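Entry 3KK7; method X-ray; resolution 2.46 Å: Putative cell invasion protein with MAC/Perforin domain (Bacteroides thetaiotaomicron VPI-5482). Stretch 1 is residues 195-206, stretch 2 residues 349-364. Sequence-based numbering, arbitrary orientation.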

ATOM      1  N   ALA A 195       5.820   0.609  12.543  1.00 27.25           N
ATOM      2  CA  ALA A 195       5.910   1.477  11.362  1.00 27.01           C
ATOM      3  C   ALA A 195       4.637   2.279  11.225  1.00 27.36           C
ATOM      4  O   ALA A 195       4.666   3.447  10.844  1.00 28.20           O
ATOM      5  CB  ALA A 195       6.178   0.671  10.133  1.00 26.46           C
ATOM      6  N   LEU A 196       3.529   1.668  11.624  1.00 27.60           N
ATOM      7  CA  LEU A 196       2.208   2.294  11.550  1.00 27.71           C
ATOM      8  C   LEU A 196       2.120   3.541  12.417  1.00 27.26           C
ATOM      9  O   LEU A 196       1.573   4.543  11.986  1.00 27.27           O
ATOM     10  CB  LEU A 196       1.132   1.291  11.983  1.00 27.80           C
ATOM     11  CG  LEU A 196      -0.289   1.425  11.427  1.00 29.13           C
ATOM     12  CD1 LEU A 196      -0.298   1.281   9.881  1.00 28.65           C
ATOM     13  CD2 LEU A 196      -1.216   0.365  12.103  1.00 28.78           C
ATOM     14  N   TYR A 197       2.647   3.471  13.633  1.00 26.90           N
ATOM     15  CA  TYR A 197       2.595   4.606  14.544  1.00 27.16           C
ATOM     16  C   TYR A 197       3.865   5.440  14.669  1.00 27.17           C
ATOM     17  O   TYR A 197       3.791   6.542  15.180  1.00 27.59           O
ATOM     18  CB  TYR A 197       2.133   4.165  15.943  1.00 27.33           C
ATOM     19  CG  TYR A 197       0.647   3.954  15.988  1.00 26.72           C
ATOM     20  CD1 TYR A 197      -0.211   5.034  16.095  1.00 25.51           C
ATOM     21  CD2 TYR A 197       0.098   2.687  15.856  1.00 26.75           C
ATOM     22  CE1 TYR A 197      -1.575   4.861  16.081  1.00 26.88           C
ATOM     23  CE2 TYR A 197      -1.267   2.503  15.856  1.00 26.43           C
ATOM     24  CZ  TYR A 197      -2.102   3.596  15.964  1.00 27.48           C
ATOM     25  OH  TYR A 197      -3.470   3.438  15.970  1.00 31.20           O
ATOM     26  N   ASN A 198       5.014   4.955  14.222  1.00 27.04           N
ATOM     27  CA  ASN A 198       6.258   5.695  14.452  1.00 27.46           C
ATOM     28  C   ASN A 198       6.932   6.255  13.215  1.00 27.69           C
ATOM     29  O   ASN A 198       7.979   6.873  13.313  1.00 28.27           O
ATOM     30  CB  ASN A 198       7.244   4.858  15.259  1.00 27.33           C
ATOM     31  CG  ASN A 198       6.722   4.540  16.642  1.00 28.25           C
ATOM     32  OD1 ASN A 198       6.115   5.384  17.302  1.00 27.93           O
ATOM     33  ND2 ASN A 198       6.945   3.319  17.085  1.00 30.13           N
ATOM     34  N   SER A 199       6.316   6.059  12.060  1.00 27.79           N
ATOM     35  CA  SER A 199       6.788   6.645  10.826  1.00 27.23           C
ATOM     36  C   SER A 199       5.535   7.083  10.059  1.00 26.75           C
ATOM     37  O   SER A 199       4.405   6.858  10.519  1.00 26.40           O
ATOM     38  CB  SER A 199       7.656   5.642  10.039  1.00 27.05           C
ATOM     39  OG  SER A 199       6.908   4.555   9.531  1.00 27.27           O
ATOM     40  N   SER A 200       5.750   7.750   8.929  1.00 25.69           N
ATOM     41  CA  SER A 200       4.652   8.222   8.117  1.00 25.30           C
ATOM     42  C   SER A 200       4.238   7.090   7.217  1.00 24.78           C
ATOM     43  O   SER A 200       5.010   6.177   6.964  1.00 25.35           O
ATOM     44  CB  SER A 200       5.073   9.425   7.270  1.00 25.35           C
ATOM     45  OG  SER A 200       6.060   9.067   6.315  1.00 25.50           O
HETATM   46  N   MSE A 201       3.018   7.142   6.724  1.00 24.17           N
HETATM   47  CA  MSE A 201       2.569   6.151   5.778  1.00 23.70           C
HETATM   48  C   MSE A 201       3.533   6.064   4.569  1.00 23.94           C
HETATM   49  O   MSE A 201       3.803   4.958   4.036  1.00 23.71           O
HETATM   50  CB  MSE A 201       1.136   6.480   5.344  1.00 23.62           C
HETATM   51  CG  MSE A 201       0.522   5.499   4.328  1.00 23.75           C
HETATM   52 SE   MSE A 201       0.448   3.665   4.992  0.75 24.70          SE
HETATM   53  CE  MSE A 201      -0.594   4.037   6.618  1.00 22.58           C
ATOM     54  N   VAL A 202       4.023   7.228   4.124  1.00 23.65           N
ATOM     55  CA  VAL A 202       4.985   7.283   3.046  1.00 23.48           C
ATOM     56  C   VAL A 202       6.192   6.391   3.364  1.00 23.75           C
ATOM     57  O   VAL A 202       6.590   5.563   2.541  1.00 22.55           O
ATOM     58  CB  VAL A 202       5.449   8.742   2.736  1.00 23.84           C
ATOM     59  CG1 VAL A 202       6.806   8.757   1.981  1.00 21.88           C
ATOM     60  CG2 VAL A 202       4.355   9.507   1.946  1.00 23.91           C
ATOM     61  N   GLU A 203       6.747   6.568   4.567  1.00 24.24           N
ATOM     62  CA  GLU A 203       7.920   5.810   5.031  1.00 24.26           C
ATOM     63  C   GLU A 203       7.625   4.308   5.174  1.00 24.58           C
ATOM     64  O   GLU A 203       8.434   3.457   4.781  1.00 24.25           O
ATOM     65  CB  GLU A 203       8.439   6.404   6.352  1.00 24.62           C
ATOM     66  CG  GLU A 203       9.415   7.611   6.162  1.00 25.47           C
ATOM     67  CD  GLU A 203       9.528   8.557   7.378  1.00 27.49           C
ATOM     68  OE1 GLU A 203       8.926   8.288   8.447  1.00 29.09           O
ATOM     69  OE2 GLU A 203      10.225   9.596   7.249  1.00 29.71           O
ATOM     70  N   LEU A 204       6.448   3.994   5.714  1.00 24.97           N
ATOM     71  CA  LEU A 204       6.008   2.630   5.880  1.00 25.20           C
ATOM     72  C   LEU A 204       5.934   1.966   4.508  1.00 25.68           C
ATOM     73  O   LEU A 204       6.392   0.836   4.345  1.00 26.11           O
ATOM     74  CB  LEU A 204       4.655   2.594   6.622  1.00 25.71           C
ATOM     75  CG  LEU A 204       3.997   1.256   7.051  1.00 25.76           C
ATOM     76  CD1 LEU A 204       2.840   1.502   8.039  1.00 24.68           C
ATOM     77  CD2 LEU A 204       3.526   0.423   5.843  1.00 24.69           C
HETATM   78  N   MSE A 205       5.413   2.656   3.501  1.00 25.96           N
HETATM   79  CA  MSE A 205       5.323   2.013   2.171  1.00 26.45           C
HETATM   80  C   MSE A 205       6.686   1.856   1.523  1.00 26.67           C
HETATM   81  O   MSE A 205       6.908   0.917   0.770  1.00 26.74           O
HETATM   82  CB  MSE A 205       4.346   2.717   1.232  1.00 25.72           C
HETATM   83  CG  MSE A 205       2.930   2.612   1.718  1.00 26.67           C
HETATM   84 SE   MSE A 205       1.658   3.842   0.898  0.75 28.27          SE
HETATM   85  CE  MSE A 205       1.483   2.974  -0.872  1.00 17.44           C
ATOM     86  N   GLN A 206       7.601   2.756   1.824  1.00 27.46           N
ATOM     87  CA  GLN A 206       8.957   2.643   1.270  1.00 28.48           C
ATOM     88  C   GLN A 206       9.653   1.393   1.784  1.00 28.16           C
ATOM     89  O   GLN A 206      10.344   0.703   1.057  1.00 29.05           O
ATOM     90  CB  GLN A 206       9.808   3.816   1.683  1.00 28.60           C
ATOM     91  CG  GLN A 206       9.412   5.104   1.098  1.00 32.07           C
ATOM     92  CD  GLN A 206      10.148   6.296   1.741  1.00 38.35           C
ATOM     93  OE1 GLN A 206      10.009   7.428   1.251  1.00 43.54           O
ATOM     94  NE2 GLN A 206      10.917   6.060   2.835  1.00 38.25           N
ATOM     95  N   PHE A 349      -5.676  -4.289   6.378  1.00 25.66           N
ATOM     96  CA  PHE A 349      -5.095  -4.893   7.583  1.00 25.36           C
ATOM     97  C   PHE A 349      -4.949  -3.982   8.793  1.00 24.86           C
ATOM     98  O   PHE A 349      -4.290  -4.349   9.754  1.00 24.13           O
ATOM     99  CB  PHE A 349      -3.754  -5.539   7.215  1.00 25.58           C
ATOM    100  CG  PHE A 349      -3.936  -6.709   6.325  1.00 26.39           C
ATOM    101  CD1 PHE A 349      -4.186  -6.530   4.989  1.00 24.86           C
ATOM    102  CD2 PHE A 349      -3.968  -7.984   6.842  1.00 26.53           C
ATOM    103  CE1 PHE A 349      -4.422  -7.596   4.188  1.00 26.47           C
ATOM    104  CE2 PHE A 349      -4.221  -9.064   6.032  1.00 26.63           C
ATOM    105  CZ  PHE A 349      -4.445  -8.877   4.711  1.00 26.34           C
ATOM    106  N   ILE A 350      -5.586  -2.813   8.751  1.00 25.11           N
ATOM    107  CA  ILE A 350      -5.522  -1.835   9.840  1.00 24.81           C
ATOM    108  C   ILE A 350      -6.906  -1.314  10.142  1.00 24.75           C
ATOM    109  O   ILE A 350      -7.778  -1.322   9.276  1.00 25.11           O
ATOM    110  CB  ILE A 350      -4.531  -0.680   9.530  1.00 25.08           C
ATOM    111  CG1 ILE A 350      -4.862   0.020   8.222  1.00 25.24           C
ATOM    112  CG2 ILE A 350      -3.109  -1.195   9.426  1.00 24.70           C
ATOM    113  CD1 ILE A 350      -3.884   1.100   7.894  1.00 22.08           C
ATOM    114  N   LEU A 351      -7.114  -0.899  11.385  1.00 24.90           N
ATOM    115  CA  LEU A 351      -8.428  -0.459  11.846  1.00 24.91           C
ATOM    116  C   LEU A 351      -8.672   1.036  11.691  1.00 25.46           C
ATOM    117  O   LEU A 351      -9.830   1.473  11.614  1.00 26.13           O
ATOM    118  CB  LEU A 351      -8.591  -0.791  13.327  1.00 24.69           C
ATOM    119  CG  LEU A 351      -8.538  -2.237  13.727  1.00 23.91           C
ATOM    120  CD1 LEU A 351      -8.585  -2.295  15.222  1.00 23.68           C
ATOM    121  CD2 LEU A 351      -9.718  -2.949  13.102  1.00 24.53           C
ATOM    122  N   GLU A 352      -7.589   1.807  11.664  1.00 25.40           N
ATOM    123  CA  GLU A 352      -7.637   3.255  11.744  1.00 25.69           C
ATOM    124  C   GLU A 352      -8.122   3.883  10.436  1.00 25.76           C
ATOM    125  O   GLU A 352      -7.422   3.860   9.414  1.00 25.45           O
ATOM    126  CB  GLU A 352      -6.233   3.810  12.096  1.00 25.83           C
ATOM    127  CG  GLU A 352      -5.657   3.342  13.453  1.00 26.82           C
ATOM    128  CD  GLU A 352      -5.002   1.946  13.454  1.00 28.16           C
ATOM    129  OE1 GLU A 352      -4.904   1.264  12.402  1.00 28.29           O
ATOM    130  OE2 GLU A 352      -4.583   1.517  14.544  1.00 29.73           O
ATOM    131  N   GLU A 353      -9.300   4.490  10.495  1.00 25.89           N
ATOM    132  CA  GLU A 353      -9.894   5.220   9.353  1.00 25.89           C
ATOM    133  C   GLU A 353      -8.916   6.128   8.607  1.00 24.91           C
ATOM    134  O   GLU A 353      -8.836   6.104   7.383  1.00 24.38           O
ATOM    135  CB  GLU A 353     -11.047   6.095   9.868  1.00 26.75           C
ATOM    136  CG  GLU A 353     -12.320   6.044   9.023  1.00 30.66           C
ATOM    137  CD  GLU A 353     -12.833   4.621   8.842  1.00 35.09           C
ATOM    138  OE1 GLU A 353     -13.130   3.930   9.864  1.00 34.01           O
ATOM    139  OE2 GLU A 353     -12.898   4.205   7.656  1.00 39.45           O
ATOM    140  N   ASN A 354      -8.193   6.956   9.357  1.00 24.46           N
ATOM    141  CA  ASN A 354      -7.277   7.927   8.763  1.00 23.78           C
ATOM    142  C   ASN A 354      -6.056   7.296   8.128  1.00 23.51           C
ATOM    143  O   ASN A 354      -5.567   7.808   7.117  1.00 22.35           O
ATOM    144  CB  ASN A 354      -6.847   9.026   9.746  1.00 23.93           C
ATOM    145  CG  ASN A 354      -6.353   8.478  11.078  1.00 23.25           C
ATOM    146  OD1 ASN A 354      -6.853   7.459  11.577  1.00 21.61           O
ATOM    147  ND2 ASN A 354      -5.408   9.181  11.682  1.00 18.39           N
ATOM    148  N   PHE A 355      -5.570   6.186   8.688  1.00 23.46           N
ATOM    149  CA  PHE A 355      -4.431   5.502   8.069  1.00 23.19           C
ATOM    150  C   PHE A 355      -4.879   4.790   6.804  1.00 23.71           C
ATOM    151  O   PHE A 355      -4.172   4.763   5.795  1.00 24.00           O
ATOM    152  CB  PHE A 355      -3.766   4.515   9.006  1.00 22.93           C
ATOM    153  CG  PHE A 355      -3.226   5.127  10.281  1.00 22.02           C
ATOM    154  CD1 PHE A 355      -3.135   6.507  10.452  1.00 19.45           C
ATOM    155  CD2 PHE A 355      -2.760   4.295  11.296  1.00 20.25           C
ATOM    156  CE1 PHE A 355      -2.620   7.033  11.608  1.00 19.57           C
ATOM    157  CE2 PHE A 355      -2.241   4.822  12.472  1.00 20.27           C
ATOM    158  CZ  PHE A 355      -2.170   6.180  12.636  1.00 20.00           C
ATOM    159  N   LYS A 356      -6.070   4.222   6.861  1.00 24.21           N
ATOM    160  CA  LYS A 356      -6.639   3.544   5.722  1.00 24.48           C
ATOM    161  C   LYS A 356      -6.704   4.503   4.550  1.00 23.89           C
ATOM    162  O   LYS A 356      -6.157   4.238   3.489  1.00 23.07           O
ATOM    163  CB  LYS A 356      -8.032   2.996   6.078  1.00 25.19           C
ATOM    164  CG  LYS A 356      -7.996   1.726   6.969  1.00 26.46           C
ATOM    165  CD  LYS A 356      -9.355   1.405   7.562  1.00 29.39           C
ATOM    166  CE  LYS A 356     -10.260   0.639   6.628  1.00 30.80           C
ATOM    167  NZ  LYS A 356      -9.877  -0.804   6.622  1.00 34.21           N
ATOM    168  N   GLN A 357      -7.347   5.635   4.779  1.00 23.86           N
ATOM    169  CA  GLN A 357      -7.508   6.657   3.761  1.00 24.15           C
ATOM    170  C   GLN A 357      -6.164   7.188   3.247  1.00 23.63           C
ATOM    171  O   GLN A 357      -5.965   7.338   2.044  1.00 24.27           O
ATOM    172  CB  GLN A 357      -8.359   7.790   4.336  1.00 24.95           C
ATOM    173  CG  GLN A 357      -8.855   8.856   3.335  1.00 27.94           C
ATOM    174  CD  GLN A 357      -9.573   8.238   2.161  1.00 33.20           C
ATOM    175  OE1 GLN A 357     -10.207   7.181   2.299  1.00 36.78           O
ATOM    176  NE2 GLN A 357      -9.470   8.876   0.985  1.00 35.56           N
ATOM    177  N   ARG A 358      -5.223   7.434   4.151  1.00 23.02           N
ATOM    178  CA  ARG A 358      -3.909   7.944   3.764  1.00 22.35           C
ATOM    179  C   ARG A 358      -3.110   6.967   2.898  1.00 22.39           C
ATOM    180  O   ARG A 358      -2.447   7.401   1.964  1.00 21.70           O
ATOM    181  CB  ARG A 358      -3.098   8.366   4.994  1.00 22.08           C
ATOM    182  CG  ARG A 358      -1.800   9.049   4.636  1.00 21.34           C
ATOM    183  CD  ARG A 358      -1.209   9.880   5.750  1.00 20.95           C
ATOM    184  NE  ARG A 358      -2.032  11.060   6.002  1.00 21.13           N
ATOM    185  CZ  ARG A 358      -2.032  12.172   5.270  1.00 20.18           C
ATOM    186  NH1 ARG A 358      -1.227  12.298   4.241  1.00 20.86           N
ATOM    187  NH2 ARG A 358      -2.845  13.182   5.586  1.00 20.02           N
ATOM    188  N   TYR A 359      -3.158   5.674   3.248  1.00 22.32           N
ATOM    189  CA  TYR A 359      -2.605   4.619   2.442  1.00 22.61           C
ATOM    190  C   TYR A 359      -3.189   4.713   1.036  1.00 23.22           C
ATOM    191  O   TYR A 359      -2.456   4.779   0.039  1.00 23.71           O
ATOM    192  CB  TYR A 359      -2.901   3.208   3.024  1.00 22.74           C
ATOM    193  CG  TYR A 359      -2.690   2.111   1.979  1.00 22.88           C
ATOM    194  CD1 TYR A 359      -1.420   1.637   1.683  1.00 23.67           C
ATOM    195  CD2 TYR A 359      -3.746   1.610   1.240  1.00 21.53           C
ATOM    196  CE1 TYR A 359      -1.215   0.670   0.688  1.00 22.83           C
ATOM    197  CE2 TYR A 359      -3.552   0.649   0.271  1.00 20.84           C
ATOM    198  CZ  TYR A 359      -2.279   0.189  -0.013  1.00 23.39           C
ATOM    199  OH  TYR A 359      -2.088  -0.783  -1.007  1.00 26.10           O
ATOM    200  N   ASN A 360      -4.508   4.724   0.958  1.00 23.34           N
ATOM    201  CA  ASN A 360      -5.183   4.817  -0.338  1.00 23.98           C
ATOM    202  C   ASN A 360      -4.846   6.080  -1.116  1.00 23.34           C
ATOM    203  O   ASN A 360      -4.532   6.037  -2.323  1.00 23.36           O
ATOM    204  CB  ASN A 360      -6.702   4.664  -0.175  1.00 24.23           C
ATOM    205  CG  ASN A 360      -7.102   3.219   0.005  1.00 26.10           C
ATOM    206  OD1 ASN A 360      -6.920   2.435  -0.916  1.00 31.56           O
ATOM    207  ND2 ASN A 360      -7.598   2.846   1.183  1.00 23.99           N
ATOM    208  N   ASP A 361      -4.874   7.193  -0.424  1.00 22.67           N
ATOM    209  CA  ASP A 361      -4.615   8.454  -1.081  1.00 23.18           C
ATOM    210  C   ASP A 361      -3.138   8.527  -1.534  1.00 23.20           C
ATOM    211  O   ASP A 361      -2.806   9.148  -2.562  1.00 23.42           O
ATOM    212  CB  ASP A 361      -4.946   9.623  -0.125  1.00 23.49           C
ATOM    213  CG  ASP A 361      -6.430   9.972  -0.062  1.00 23.84           C
ATOM    214  OD1 ASP A 361      -7.233   9.568  -0.940  1.00 23.22           O
ATOM    215  OD2 ASP A 361      -6.777  10.725   0.879  1.00 27.56           O
ATOM    216  N   THR A 362      -2.244   7.894  -0.779  1.00 23.02           N
ATOM    217  CA  THR A 362      -0.828   8.003  -1.090  1.00 22.41           C
ATOM    218  C   THR A 362      -0.560   7.094  -2.273  1.00 23.22           C
ATOM    219  O   THR A 362       0.130   7.475  -3.216  1.00 23.65           O
ATOM    220  CB  THR A 362       0.030   7.645   0.110  1.00 22.28           C
ATOM    221  OG1 THR A 362      -0.285   8.519   1.207  1.00 19.99           O
ATOM    222  CG2 THR A 362       1.502   7.740  -0.221  1.00 22.82           C
ATOM    223  N   HIS A 363      -1.151   5.904  -2.248  1.00 23.60           N
ATOM    224  CA  HIS A 363      -1.009   4.978  -3.346  1.00 23.66           C
ATOM    225  C   HIS A 363      -1.491   5.607  -4.633  1.00 24.28           C
ATOM    226  O   HIS A 363      -0.894   5.398  -5.695  1.00 23.74           O
ATOM    227  CB  HIS A 363      -1.831   3.732  -3.082  1.00 23.30           C
ATOM    228  CG  HIS A 363      -1.882   2.798  -4.240  1.00 23.71           C
ATOM    229  ND1 HIS A 363      -0.752   2.194  -4.760  1.00 25.28           N
ATOM    230  CD2 HIS A 363      -2.927   2.368  -4.997  1.00 25.81           C
ATOM    231  CE1 HIS A 363      -1.102   1.427  -5.782  1.00 27.84           C
ATOM    232  NE2 HIS A 363      -2.420   1.505  -5.938  1.00 28.11           N
HETATM  233  N   MSE A 364      -2.592   6.356  -4.539  1.00 24.85           N
HETATM  234  CA  MSE A 364      -3.217   6.952  -5.730  1.00 25.48           C
HETATM  235  C   MSE A 364      -2.561   8.257  -6.194  1.00 25.30           C
HETATM  236  O   MSE A 364      -3.017   8.840  -7.169  1.00 25.62           O
HETATM  237  CB  MSE A 364      -4.719   7.213  -5.465  1.00 26.49           C
HETATM  238  CG  MSE A 364      -5.621   5.965  -5.549  1.00 26.16           C
HETATM  239 SE   MSE A 364      -5.532   5.154  -7.321  0.75 29.09          SE
HETATM  240  CE  MSE A 364      -6.150   6.680  -8.436  1.00 25.23           C
TER

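How does the segment leading into the helix of stretch 2 meet its partner? Ile-350 points its CA-to-CB bond toward stretch 1, and its CG2 packs 3.6 Å from CD2 of Leu-196, an apolar contact between two buried side chains. Glu-352, at the N-cap position of helix 353-363, supplies the one hydrogen bond across the stretches: Tyr-197 OH donates to Glu-352 OE2 at 2.6 Å. Glu-352 OE2 lies at the edge of the tyrosine ring, near its plane, where the hydroxyl can reach it. The CA-to-CB bond of Tyr-197 runs sideways, but the end of the side chain comes nearer and brings the hydroxyl to its acceptor. The other carboxylate oxygen, Glu-352 OE1, takes a weak hydrogen bond from Leu-351 N at 3.3 Å.

What does Phe-355 do in the first turn of the helix? Its ring presents an edge to the face of Tyr-197, with centroids 5.3 Å apart and planes at 66°; the closest atoms are Tyr-197 CE1 and Phe-355 CE2, at 3.7 Å. Tyr-197 is thus engaged in two ways, through its hydroxyl by Glu-352 and over one ring face by Phe-355. Leu-196 also packs against the phenylalanine, its CG 3.8 Å from Phe-355 CD2, so this leucine touches both Ile-350 and Phe-355. From the next helix of stretch 1, selenomethionine Met-201 brings its CE to 4.0 Å from Phe-355 CB.

How is the middle of the helix covered? Met-201 CB lies 4.0 Å from CG of Arg-358, so the aliphatic part of the arginine takes part here, while its NE and NH2 are hydrogen-bonded elsewhere in the structure. At Tyr-359, Met-201 approaches close to the backbone, its CG 3.8 Å from Tyr-359 CA. Met-205, also selenomethionine, places SE 3.9 Å from Tyr-359 CD1; it sits obliquely to the ring, 60° off the normal and 4.9 Å from the centroid.

Where does the contact end? Thr-362 turns its CA-to-CB bond toward stretch 1, and its CG2 lies 4.0 Å from Val-202 CG2 and 4.1 Å from Met-205 SE. Its hydroxyl is used within its own helix, Thr-362 OG1 donating to Arg-358 O at 2.5 Å, while the methyl meets apolar neighbours. Met-205 CE comes to 4.0 Å from His-363 CA, but the end of the histidine side chain leads away. The two helix axes, 66° apart in direction, come no closer than 10.3 Å, a gap these side chains span.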